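Local coordinates for protein mitochondrial edited mRNA stability factor 1 (Trypanosoma brucei, PDB 6NL1) that probably processes the 5' ends of mitochondrial mRNAs, binding guanine nucleotide in a Nudix-type domain, at residues T166-D171 against H276-V281; D197-R202 against K242-Y247; S269-T274 against R291-E296. One frame throughout, in Å; residues are numbered along the deposited sequence.

Contact 1: T166-D171 against H276-V281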
loop_
_atom_site.group_PDB
_atom_site.type_symbol
_atom_site.label_atom_id
_atom_site.label_comp_id
_atom_site.label_asym_id
_atom_site.label_seq_id
_atom_site.Cartn_x
_atom_site.Cartn_y
_atom_site.Cartn_z
ATOM N N THR A 166 19.324 4.607 7.415
ATOM C CA THR A 166 18.106 3.897 7.020
ATOM C C THR A 166 16.992 4.884 6.669
ATOM O O THR A 166 17.040 6.052 7.058
ATOM C CB THR A 166 17.564 2.989 8.159
ATOM O OG1 THR A 166 16.986 3.806 9.181
ATOM C CG2 THR A 166 18.664 2.116 8.774
ATOM N N ALA A 167 15.979 4.403 5.952
ATOM C CA ALA A 167 14.794 5.206 5.646
ATOM C C ALA A 167 14.201 5.851 6.900
ATOM O O ALA A 167 13.757 7.004 6.873
ATOM C CB ALA A 167 13.745 4.356 4.962
ATOM N N ASP A 168 14.172 5.100 7.996
ATOM C CA ASP A 168 13.623 5.621 9.249
ATOM C C ASP A 168 14.270 6.928 9.689
ATOM O O ASP A 168 13.613 7.767 10.310
ATOM C CB ASP A 168 13.713 4.577 10.371
ATOM C CG ASP A 168 12.600 3.540 10.290
ATOM O OD1 ASP A 168 11.667 3.735 9.485
ATOM O OD2 ASP A 168 12.655 2.539 11.033
ATOM N N ASP A 169 15.547 7.108 9.355
ATOM C CA ASP A 169 16.302 8.270 9.831
ATOM C C ASP A 169 16.085 9.528 8.992
ATOM O O ASP A 169 16.467 10.630 9.398
ATOM C CB ASP A 169 17.802 7.952 9.891
ATOM C CG ASP A 169 18.106 6.743 10.759
ATOM O OD1 ASP A 169 18.653 5.750 10.230
ATOM O OD2 ASP A 169 17.790 6.788 11.968
ATOM N N VAL A 170 15.499 9.368 7.811
ATOM C CA VAL A 170 15.313 10.513 6.919
ATOM C C VAL A 170 14.518 11.644 7.582
ATOM O O VAL A 170 13.423 11.429 8.107
ATOM C CB VAL A 170 14.677 10.079 5.583
ATOM C CG1 VAL A 170 14.377 11.293 4.711
ATOM C CG2 VAL A 170 15.630 9.090 4.859
ATOM N N ASP A 171 15.095 12.841 7.593
ATOM C CA ASP A 171 14.388 14.022 8.086
ATOM C C ASP A 171 13.250 14.416 7.145
ATOM O O ASP A 171 13.451 14.572 5.938
ATOM C CB ASP A 171 15.343 15.201 8.242
ATOM C CG ASP A 171 16.401 14.949 9.289
ATOM O OD1 ASP A 171 16.069 15.039 10.488
ATOM O OD2 ASP A 171 17.557 14.655 8.916
ATOM N N HIS A 276 5.597 -10.242 8.657
ATOM C CA HIS A 276 5.623 -9.003 7.909
ATOM C C HIS A 276 6.889 -8.920 7.084
ATOM O O HIS A 276 7.880 -9.581 7.379
ATOM C CB HIS A 276 5.517 -7.797 8.848
ATOM C CG HIS A 276 6.730 -7.589 9.696
ATOM N ND1 HIS A 276 7.790 -6.807 9.294
ATOM C CD2 HIS A 276 7.057 -8.074 10.918
ATOM C CE1 HIS A 276 8.720 -6.815 10.234
ATOM N NE2 HIS A 276 8.299 -7.575 11.228
ATOM N N LEU A 277 6.829 -8.125 6.026
ATOM C CA LEU A 277 7.997 -7.807 5.223
ATOM C C LEU A 277 8.153 -6.294 5.241
ATOM O O LEU A 277 7.165 -5.556 5.221
ATOM C CB LEU A 277 7.825 -8.272 3.771
ATOM C CG LEU A 277 7.633 -9.760 3.468
ATOM C CD1 LEU A 277 7.444 -9.973 1.963
ATOM C CD2 LEU A 277 8.800 -10.591 3.991
ATOM N N TYR A 278 9.395 -5.840 5.294
ATOM C CA TYR A 278 9.713 -4.431 5.251
ATOM C C TYR A 278 11.116 -4.275 4.697
ATOM O O TYR A 278 12.104 -4.406 5.424
ATOM C CB TYR A 278 9.621 -3.813 6.640
ATOM C CG TYR A 278 9.994 -2.348 6.659
ATOM C CD1 TYR A 278 9.281 -1.412 5.903
ATOM C CD2 TYR A 278 11.064 -1.896 7.426
ATOM C CE1 TYR A 278 9.632 -0.060 5.920
ATOM C CE2 TYR A 278 11.420 -0.554 7.450
ATOM C CZ TYR A 278 10.705 0.360 6.696
ATOM O OH TYR A 278 11.073 1.690 6.734
ATOM N N GLN A 279 11.195 -4.029 3.397
ATOM C CA GLN A 279 12.469 -3.891 2.715
ATOM C C GLN A 279 12.487 -2.519 2.066
ATOM O O GLN A 279 11.637 -2.220 1.245
ATOM C CB GLN A 279 12.603 -4.958 1.631
ATOM C CG GLN A 279 13.904 -4.870 0.874
ATOM C CD GLN A 279 15.097 -4.909 1.811
ATOM O OE1 GLN A 279 15.202 -5.807 2.644
ATOM N NE2 GLN A 279 15.997 -3.929 1.689
ATOM N N THR A 280 13.448 -1.679 2.425
ATOM C CA THR A 280 13.481 -0.340 1.853
ATOM C C THR A 280 14.879 0.277 1.883
ATOM O O THR A 280 15.811 -0.312 2.416
ATOM C CB THR A 280 12.514 0.601 2.594
ATOM O OG1 THR A 280 12.365 1.814 1.846
ATOM C CG2 THR A 280 13.038 0.918 4.005
ATOM N N VAL A 281 14.992 1.471 1.307
ATOM C CA VAL A 281 16.226 2.242 1.263
ATOM C C VAL A 281 15.855 3.693 1.566
ATOM O O VAL A 281 14.693 4.064 1.438
ATOM C CB VAL A 281 16.888 2.151 -0.123
ATOM C CG1 VAL A 281 17.380 0.734 -0.385
ATOM C CG2 VAL A 281 15.902 2.584 -1.211
HETATM O O HOH W 1 16.754 1.936 4.684
HETATM O O HOH W 2 14.044 2.079 7.866
#

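Contact 2: D197-R202 against K242-Y247. With SO4 (sulfate ion), chain B.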
loop_
_atom_site.group_PDB
_atom_site.type_symbol
_atom_site.label_atom_id
_atom_site.label_comp_id
_atom_site.label_asym_id
_atom_site.label_seq_id
_atom_site.Cartn_x
_atom_site.Cartn_y
_atom_site.Cartn_z
ATOM N N ASP A 197 0.310 1.348 14.163
ATOM C CA ASP A 197 1.332 0.969 13.202
ATOM C C ASP A 197 0.599 0.721 11.880
ATOM O O ASP A 197 0.375 -0.427 11.498
ATOM C CB ASP A 197 2.032 -0.299 13.716
ATOM C CG ASP A 197 3.127 -0.814 12.786
ATOM O OD1 ASP A 197 3.950 0.000 12.316
ATOM O OD2 ASP A 197 3.170 -2.047 12.543
ATOM N N PRO A 198 0.171 1.802 11.199
ATOM C CA PRO A 198 -0.560 1.617 9.939
ATOM C C PRO A 198 0.328 0.884 8.959
ATOM O O PRO A 198 1.509 1.214 8.842
ATOM C CB PRO A 198 -0.802 3.055 9.441
ATOM C CG PRO A 198 -0.611 3.921 10.636
ATOM C CD PRO A 198 0.419 3.223 11.485
ATOM N N VAL A 199 -0.221 -0.113 8.279
ATOM C CA VAL A 199 0.566 -0.926 7.362
ATOM C C VAL A 199 -0.281 -1.325 6.166
ATOM O O VAL A 199 -1.495 -1.175 6.180
ATOM C CB VAL A 199 1.046 -2.227 8.054
ATOM C CG1 VAL A 199 2.017 -1.915 9.202
ATOM C CG2 VAL A 199 -0.162 -3.021 8.560
ATOM N N TYR A 200 0.377 -1.819 5.128
ATOM C CA TYR A 200 -0.306 -2.550 4.076
ATOM C C TYR A 200 -0.606 -3.946 4.613
ATOM O O TYR A 200 0.123 -4.469 5.462
ATOM C CB TYR A 200 0.596 -2.669 2.847
ATOM C CG TYR A 200 0.679 -1.421 1.984
ATOM C CD1 TYR A 200 1.593 -1.339 0.936
ATOM C CD2 TYR A 200 -0.178 -0.345 2.189
ATOM C CE1 TYR A 200 1.664 -0.217 0.121
ATOM C CE2 TYR A 200 -0.119 0.791 1.381
ATOM C CZ TYR A 200 0.803 0.846 0.347
ATOM O OH TYR A 200 0.882 1.963 -0.452
ATOM N N VAL A 201 -1.677 -4.551 4.125
ATOM C CA VAL A 201 -2.002 -5.918 4.492
ATOM C C VAL A 201 -2.230 -6.742 3.243
ATOM O O VAL A 201 -2.726 -6.235 2.232
ATOM C CB VAL A 201 -3.268 -6.009 5.397
ATOM C CG1 VAL A 201 -2.989 -5.369 6.738
ATOM C CG2 VAL A 201 -4.509 -5.374 4.703
ATOM N N ARG A 202 -1.846 -8.010 3.314
ATOM C CA ARG A 202 -2.094 -8.940 2.228
ATOM C C ARG A 202 -2.708 -10.188 2.854
ATOM O O ARG A 202 -2.158 -10.757 3.792
ATOM C CB ARG A 202 -0.798 -9.272 1.482
ATOM C CG ARG A 202 -0.165 -8.105 0.732
ATOM C CD ARG A 202 -1.083 -7.577 -0.393
ATOM N NE ARG A 202 -0.432 -6.489 -1.128
ATOM C CZ ARG A 202 -0.583 -5.194 -0.853
ATOM N NH1 ARG A 202 -1.367 -4.799 0.147
ATOM N NH2 ARG A 202 0.049 -4.285 -1.580
ATOM N N LYS A 242 -5.325 -4.499 1.005
ATOM C CA LYS A 242 -4.960 -3.102 0.821
ATOM C C LYS A 242 -4.189 -2.545 2.011
ATOM O O LYS A 242 -3.003 -2.835 2.159
ATOM C CB LYS A 242 -6.193 -2.258 0.535
ATOM C CG LYS A 242 -6.892 -2.577 -0.790
ATOM C CD LYS A 242 -8.064 -1.598 -0.979
ATOM C CE LYS A 242 -8.923 -1.961 -2.141
ATOM N NZ LYS A 242 -10.061 -1.012 -2.265
ATOM N N TRP A 243 -4.859 -1.754 2.852
ATOM C CA TRP A 243 -4.215 -1.149 4.020
ATOM C C TRP A 243 -5.149 -1.014 5.228
ATOM O O TRP A 243 -6.374 -1.067 5.097
ATOM C CB TRP A 243 -3.619 0.219 3.661
ATOM C CG TRP A 243 -4.658 1.269 3.349
ATOM C CD1 TRP A 243 -5.296 2.088 4.247
ATOM C CD2 TRP A 243 -5.188 1.602 2.055
ATOM N NE1 TRP A 243 -6.187 2.912 3.583
ATOM C CE2 TRP A 243 -6.139 2.632 2.242
ATOM C CE3 TRP A 243 -4.946 1.136 0.759
ATOM C CZ2 TRP A 243 -6.844 3.199 1.181
ATOM C CZ3 TRP A 243 -5.643 1.703 -0.297
ATOM C CH2 TRP A 243 -6.589 2.717 -0.079
ATOM N N THR A 244 -4.558 -0.843 6.406
ATOM C CA THR A 244 -5.316 -0.573 7.623
ATOM C C THR A 244 -5.794 0.879 7.662
ATOM O O THR A 244 -4.998 1.806 7.530
ATOM C CB THR A 244 -4.451 -0.789 8.881
ATOM O OG1 THR A 244 -3.278 0.029 8.786
ATOM C CG2 THR A 244 -4.019 -2.256 9.018
ATOM N N LEU A 245 -7.097 1.074 7.842
ATOM C CA LEU A 245 -7.639 2.393 8.150
ATOM C C LEU A 245 -7.181 2.791 9.552
ATOM O O LEU A 245 -6.785 1.933 10.356
ATOM C CB LEU A 245 -9.176 2.370 8.086
ATOM C CG LEU A 245 -9.796 1.969 6.744
ATOM C CD1 LEU A 245 -11.281 1.670 6.884
ATOM C CD2 LEU A 245 -9.567 3.058 5.715
ATOM N N LEU A 246 -7.218 4.081 9.854
ATOM C CA LEU A 246 -6.937 4.523 11.216
ATOM C C LEU A 246 -7.864 3.777 12.181
ATOM O O LEU A 246 -9.053 3.613 11.897
ATOM C CB LEU A 246 -7.132 6.040 11.342
ATOM C CG LEU A 246 -6.171 6.922 10.533
ATOM C CD1 LEU A 246 -6.539 8.390 10.646
ATOM C CD2 LEU A 246 -4.733 6.697 10.981
ATOM N N TYR A 247 -7.302 3.306 13.293
ATOM C CA TYR A 247 -8.053 2.607 14.343
ATOM C C TYR A 247 -8.432 1.167 13.987
ATOM O O TYR A 247 -9.003 0.453 14.809
ATOM C CB TYR A 247 -9.308 3.394 14.755
ATOM C CG TYR A 247 -8.995 4.738 15.368
ATOM C CD1 TYR A 247 -8.531 4.838 16.676
ATOM C CD2 TYR A 247 -9.161 5.908 14.639
ATOM C CE1 TYR A 247 -8.235 6.071 17.239
ATOM C CE2 TYR A 247 -8.870 7.144 15.192
ATOM C CZ TYR A 247 -8.407 7.219 16.492
ATOM O OH TYR A 247 -8.117 8.444 17.053
HETATM S S SO4 B . 2.311 -8.854 -2.492
HETATM O O1 SO4 B . 0.879 -8.844 -2.755
HETATM O O2 SO4 B . 2.714 -7.474 -2.226
HETATM O O3 SO4 B . 2.656 -9.705 -1.359
HETATM O O4 SO4 B . 3.017 -9.371 -3.662
#

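Contact 3: S269-T274 against R291-E296. With SO4 (sulfate ion), chain B.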
loop_
_atom_site.group_PDB
_atom_site.type_symbol
_atom_site.label_atom_id
_atom_site.label_comp_id
_atom_site.label_asym_id
_atom_site.label_seq_id
_atom_site.Cartn_x
_atom_site.Cartn_y
_atom_site.Cartn_z
ATOM N N SER A 269 -11.576 -16.791 12.117
ATOM C CA SER A 269 -10.961 -17.964 12.744
ATOM C C SER A 269 -10.145 -18.804 11.760
ATOM O O SER A 269 -9.346 -19.646 12.169
ATOM C CB SER A 269 -12.023 -18.837 13.431
ATOM O OG SER A 269 -12.935 -19.366 12.483
ATOM N N ASN A 270 -10.346 -18.563 10.467
ATOM C CA ASN A 270 -9.596 -19.249 9.421
ATOM C C ASN A 270 -8.490 -18.394 8.818
ATOM O O ASN A 270 -7.828 -18.807 7.870
ATOM C CB ASN A 270 -10.543 -19.700 8.313
ATOM C CG ASN A 270 -11.563 -20.702 8.804
ATOM O OD1 ASN A 270 -12.755 -20.594 8.513
ATOM N ND2 ASN A 270 -11.099 -21.675 9.567
ATOM N N VAL A 271 -8.297 -17.206 9.377
ATOM C CA VAL A 271 -7.299 -16.264 8.880
ATOM C C VAL A 271 -6.123 -16.219 9.839
ATOM O O VAL A 271 -6.282 -15.880 11.012
ATOM C CB VAL A 271 -7.906 -14.841 8.738
ATOM C CG1 VAL A 271 -6.887 -13.860 8.170
ATOM C CG2 VAL A 271 -9.138 -14.896 7.854
ATOM N N TYR A 272 -4.941 -16.561 9.338
ATOM C CA TYR A 272 -3.754 -16.666 10.183
ATOM C C TYR A 272 -2.672 -15.674 9.779
ATOM O O TYR A 272 -2.208 -15.701 8.642
ATOM C CB TYR A 272 -3.188 -18.093 10.107
ATOM C CG TYR A 272 -4.155 -19.150 10.598
ATOM C CD1 TYR A 272 -4.192 -19.521 11.945
ATOM C CD2 TYR A 272 -5.031 -19.775 9.721
ATOM C CE1 TYR A 272 -5.088 -20.480 12.402
ATOM C CE2 TYR A 272 -5.926 -20.744 10.168
ATOM C CZ TYR A 272 -5.947 -21.092 11.504
ATOM O OH TYR A 272 -6.839 -22.044 11.944
ATOM N N PRO A 273 -2.252 -14.806 10.714
ATOM C CA PRO A 273 -1.116 -13.918 10.411
ATOM C C PRO A 273 0.141 -14.753 10.209
ATOM O O PRO A 273 0.264 -15.803 10.836
ATOM C CB PRO A 273 -0.983 -13.050 11.670
ATOM C CG PRO A 273 -1.690 -13.829 12.762
ATOM C CD PRO A 273 -2.808 -14.581 12.062
ATOM N N THR A 274 1.055 -14.314 9.352
ATOM C CA THR A 274 2.279 -15.090 9.118
ATOM C C THR A 274 3.527 -14.218 9.118
ATOM O O THR A 274 4.576 -14.639 8.656
ATOM C CB THR A 274 2.231 -15.863 7.779
ATOM O OG1 THR A 274 1.807 -14.979 6.736
ATOM C CG2 THR A 274 1.258 -17.033 7.860
ATOM N N ARG A 291 1.956 -6.528 6.213
ATOM C CA ARG A 291 1.599 -7.644 7.084
ATOM C C ARG A 291 0.837 -8.704 6.308
ATOM O O ARG A 291 -0.121 -8.405 5.583
ATOM C CB ARG A 291 0.753 -7.165 8.262
ATOM C CG ARG A 291 1.500 -6.279 9.216
ATOM C CD ARG A 291 1.358 -6.795 10.622
ATOM N NE ARG A 291 2.600 -6.671 11.375
ATOM C CZ ARG A 291 2.714 -6.954 12.665
ATOM N NH1 ARG A 291 1.657 -7.381 13.345
ATOM N NH2 ARG A 291 3.885 -6.813 13.273
ATOM N N TYR A 292 1.268 -9.944 6.474
ATOM C CA TYR A 292 0.729 -11.060 5.715
ATOM C C TYR A 292 -0.163 -11.954 6.558
ATOM O O TYR A 292 0.032 -12.096 7.773
ATOM C CB TYR A 292 1.872 -11.874 5.088
ATOM C CG TYR A 292 2.510 -11.149 3.938
ATOM C CD1 TYR A 292 2.025 -11.306 2.641
ATOM C CD2 TYR A 292 3.555 -10.260 4.146
ATOM C CE1 TYR A 292 2.588 -10.616 1.577
ATOM C CE2 TYR A 292 4.128 -9.563 3.084
ATOM C CZ TYR A 292 3.637 -9.744 1.805
ATOM O OH TYR A 292 4.199 -9.066 0.743
ATOM N N PHE A 293 -1.143 -12.544 5.887
ATOM C CA PHE A 293 -2.058 -13.514 6.478
ATOM C C PHE A 293 -2.252 -14.608 5.443
ATOM O O PHE A 293 -2.055 -14.365 4.250
ATOM C CB PHE A 293 -3.413 -12.856 6.776
ATOM C CG PHE A 293 -3.331 -11.709 7.748
ATOM C CD1 PHE A 293 -3.620 -11.905 9.097
ATOM C CD2 PHE A 293 -2.948 -10.437 7.314
ATOM C CE1 PHE A 293 -3.543 -10.851 10.003
ATOM C CE2 PHE A 293 -2.865 -9.381 8.207
ATOM C CZ PHE A 293 -3.159 -9.585 9.556
ATOM N N VAL A 294 -2.628 -15.806 5.881
ATOM C CA VAL A 294 -3.059 -16.841 4.946
ATOM C C VAL A 294 -4.417 -17.377 5.349
ATOM O O VAL A 294 -4.773 -17.372 6.531
ATOM C CB VAL A 294 -2.077 -18.032 4.859
ATOM C CG1 VAL A 294 -0.711 -17.574 4.352
ATOM C CG2 VAL A 294 -1.979 -18.760 6.206
ATOM N N ALA A 295 -5.177 -17.839 4.362
ATOM C CA ALA A 295 -6.432 -18.529 4.635
ATOM C C ALA A 295 -6.741 -19.475 3.489
ATOM O O ALA A 295 -6.605 -19.115 2.312
ATOM C CB ALA A 295 -7.570 -17.536 4.827
ATOM N N GLU A 296 -7.151 -20.690 3.833
ATOM C CA GLU A 296 -7.534 -21.657 2.822
ATOM C C GLU A 296 -9.003 -21.480 2.469
ATOM O O GLU A 296 -9.836 -21.261 3.347
ATOM C CB GLU A 296 -7.278 -23.089 3.301
ATOM C CG GLU A 296 -7.701 -24.123 2.267
ATOM C CD GLU A 296 -7.308 -25.547 2.616
ATOM O OE1 GLU A 296 -6.648 -25.775 3.655
ATOM O OE2 GLU A 296 -7.667 -26.443 1.828
HETATM S S SO4 B . 2.311 -8.854 -2.492
HETATM O O1 SO4 B . 0.879 -8.844 -2.755
HETATM O O2 SO4 B . 2.714 -7.474 -2.226
HETATM O O3 SO4 B . 2.656 -9.705 -1.359
HETATM O O4 SO4 B . 3.017 -9.371 -3.662
HETATM O O HOH W 3 -7.297 -21.194 6.654
#

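Contact 1: T166-D171 against H276-V281
The ring of Tyr-278 and the carboxylate of Asp-168 are the flat groups of this contact, and they meet obliquely through Tyr-278 OH and Asp-168 OD1, 3.5 Å apart, with their planes turned by 21°. Outside the pair, Arg-112 touches Tyr-278 and forms a salt bridge with Asp-168 OD1, so the carboxylate finds its main partner there. Tyr-278 has CG anti to the backbone N (chi1 178°), and its long, rigid ring then carries the hydroxyl across to the 3-10 turn 167-169.

Beside the hydroxyl lies the one apolar touch. Ala-167 CB is 3.6 Å from Thr-280 CG2, methyl against methyl, and 3.7 Å from Val-281 O. A side chain as short as alanine suits this spot, for it lets the turn come close to the extended chain 280-281.

Two waters complete the join. One accepts from Asp-168 N at 3.0 Å and is hydrogen-bonded to Tyr-278 OH at 3.2 Å; the other accepts from Ala-167 N at 2.9 Å and makes a weak bond to Thr-280 O. Both N-H groups belong to the first turn, where a 3-10 segment has no earlier carbonyl of its own to receive them. The turn is also braced within itself, as Thr-166 OG1 donates to Asp-169 OD1 at 2.8 Å from above the carboxylate plane.

The contact joins the loop between strands 132-137 and 171-178 to the segment after strand 272-277; that segment carries Gln-279, a GDP-binding residue. Its chemistry implies a hydrated surface junction, held by two bridging waters, one of them on the tyrosine hydroxyl, by one methyl pair and by an arginine that probably balances the aspartate's charge.

Contact 2: D197-R202 against K242-Y247
Tyr-200 and Trp-243 form a single backbone bridge between segments running 145° apart, with Thr-244 N donating to Val-199 O at 3.1 Å and Val-201 N donating to Lys-242 O at 2.9 Å.

Thr-244 extends this pairing with its side chain. Its OG1 lies between the backbone N and the carbonyl carbon (chi1 56°), where it accepts a hydrogen bond from Val-199 N at 3.1 Å. The same torsion leaves CG2 for the apolar side, 4.0 Å from both Val-199 CG2 and Val-201 CG1. Threonine suits the place because one branch satisfies a buried N-H while the other packs against two valines. Helix 250-262 lies against this side, with Tyr-250 touching Val-199 and Thr-244, and Thr-257 touching Val-201.

The aromatic pair keeps to another side of the bridge: Trp-243 CB reaches the edge of the Tyr-200 ring at CD2, 3.8 Å away. The indole itself leads off to an edge-to-face meeting with Trp-121, and the hydroxyl of Tyr-200 bonds to Glu-120.

The chain of Arg-202, a GDP-binding residue, is bent at chi2, and NH1 donates to Val-201 O at 2.9 Å and weakly to Lys-242 O. Lys-242 O thus serves two donors, and it lies at the edge of the guanidinium, in its plane. NE makes weak bonds to two oxygens of a sulfate, probably from the crystallisation liquor.

Segment 242-247 leads into helix 250-262, whose Arg-256 and Glu-260 partly match the Nudix-box pattern; Glu-260 holds Lys-242 NZ in a salt bridge. The Val-201 carbonyl, with weaker help from Lys-242 O, holds NH1, while NE makes its weak bonds to an anion that may mimic a nucleotide phosphate.

Contact 3: S269-T274 against R291-E296
Phe-293 leaves its strand with CG beside the backbone N (chi1 -61°) and crosses Val-271 and Pro-273 obliquely. Its CB sits 3.6 Å from Tyr-272 O and also touches Val-271 CG1. Further out, CG passes Pro-273 CA more loosely, CD1 approaches that same CA to 3.5 Å, and CE1 rests 3.8 Å from Pro-273 CB. Pro-273 thus meets CD1 and CE1, while Tyr-250, Lys-251 and Ala-254 of helix 250-262 touch the phenyl group as well. A large hydrocarbon ring suits a place between sheet and helix.

The backbones pair antiparallel. Tyr-272 and Val-294 make both bonds of a hydrogen-bonded pair, Tyr-272 N to Val-294 O at 2.9 Å and Val-294 N to Tyr-272 O at 2.8 Å; Thr-274 N continues the ladder to Tyr-292 O. Pro-273 and Phe-293 stand between as a non-hydrogen-bonded pair, a position where proline's missing N-H costs the ladder nothing.

On the other face, Thr-274 CG2 meets Val-294 CG2 at 4.0 Å, the two branched side chains crossing at about a right angle. Thr-274 OG1 lies 3.5 Å from Tyr-292 CB. Beyond Tyr-272 the strands no longer bond directly: a water donates to Asn-270 O at 2.7 Å and accepts from Glu-296 N, and Ala-295, with only a methyl group, leaves room for the Asn-270 carbonyl beside it.

Tyr-292, which binds GDP, leads away from this pairing and donates from OH to sulfate O3 at 2.7 Å, the oxygen lying at the ring edge. The same strand thus presents apolar Phe-293 to the helix and the Tyr-292 hydroxyl to a sulfate also bonded by Leu-239 N, consistent with a place in the GDP site.

In the fold
Contact 2 lies nearest the centre of the chain and has no exposed residue among those that touch. Contact 3 is partly buried, with one face toward helix 250-262 and the other outward, while contact 1 is a surface junction bridged by water. Contacts 1 and 3 share strand 272-277, where Leu-277 packs on Tyr-292. Contacts 2 and 3 meet through neighbouring strands 200-207 and 290-296, paired in parallel, and both reach the same sulfate, one with a guanidinium and one with a phenol. Backbone bonding thus dominates within the Nudix sheet and beside it, whereas the link to the four-stranded sheet's loop relies on water, a tyrosine hydroxyl and a small methyl pair.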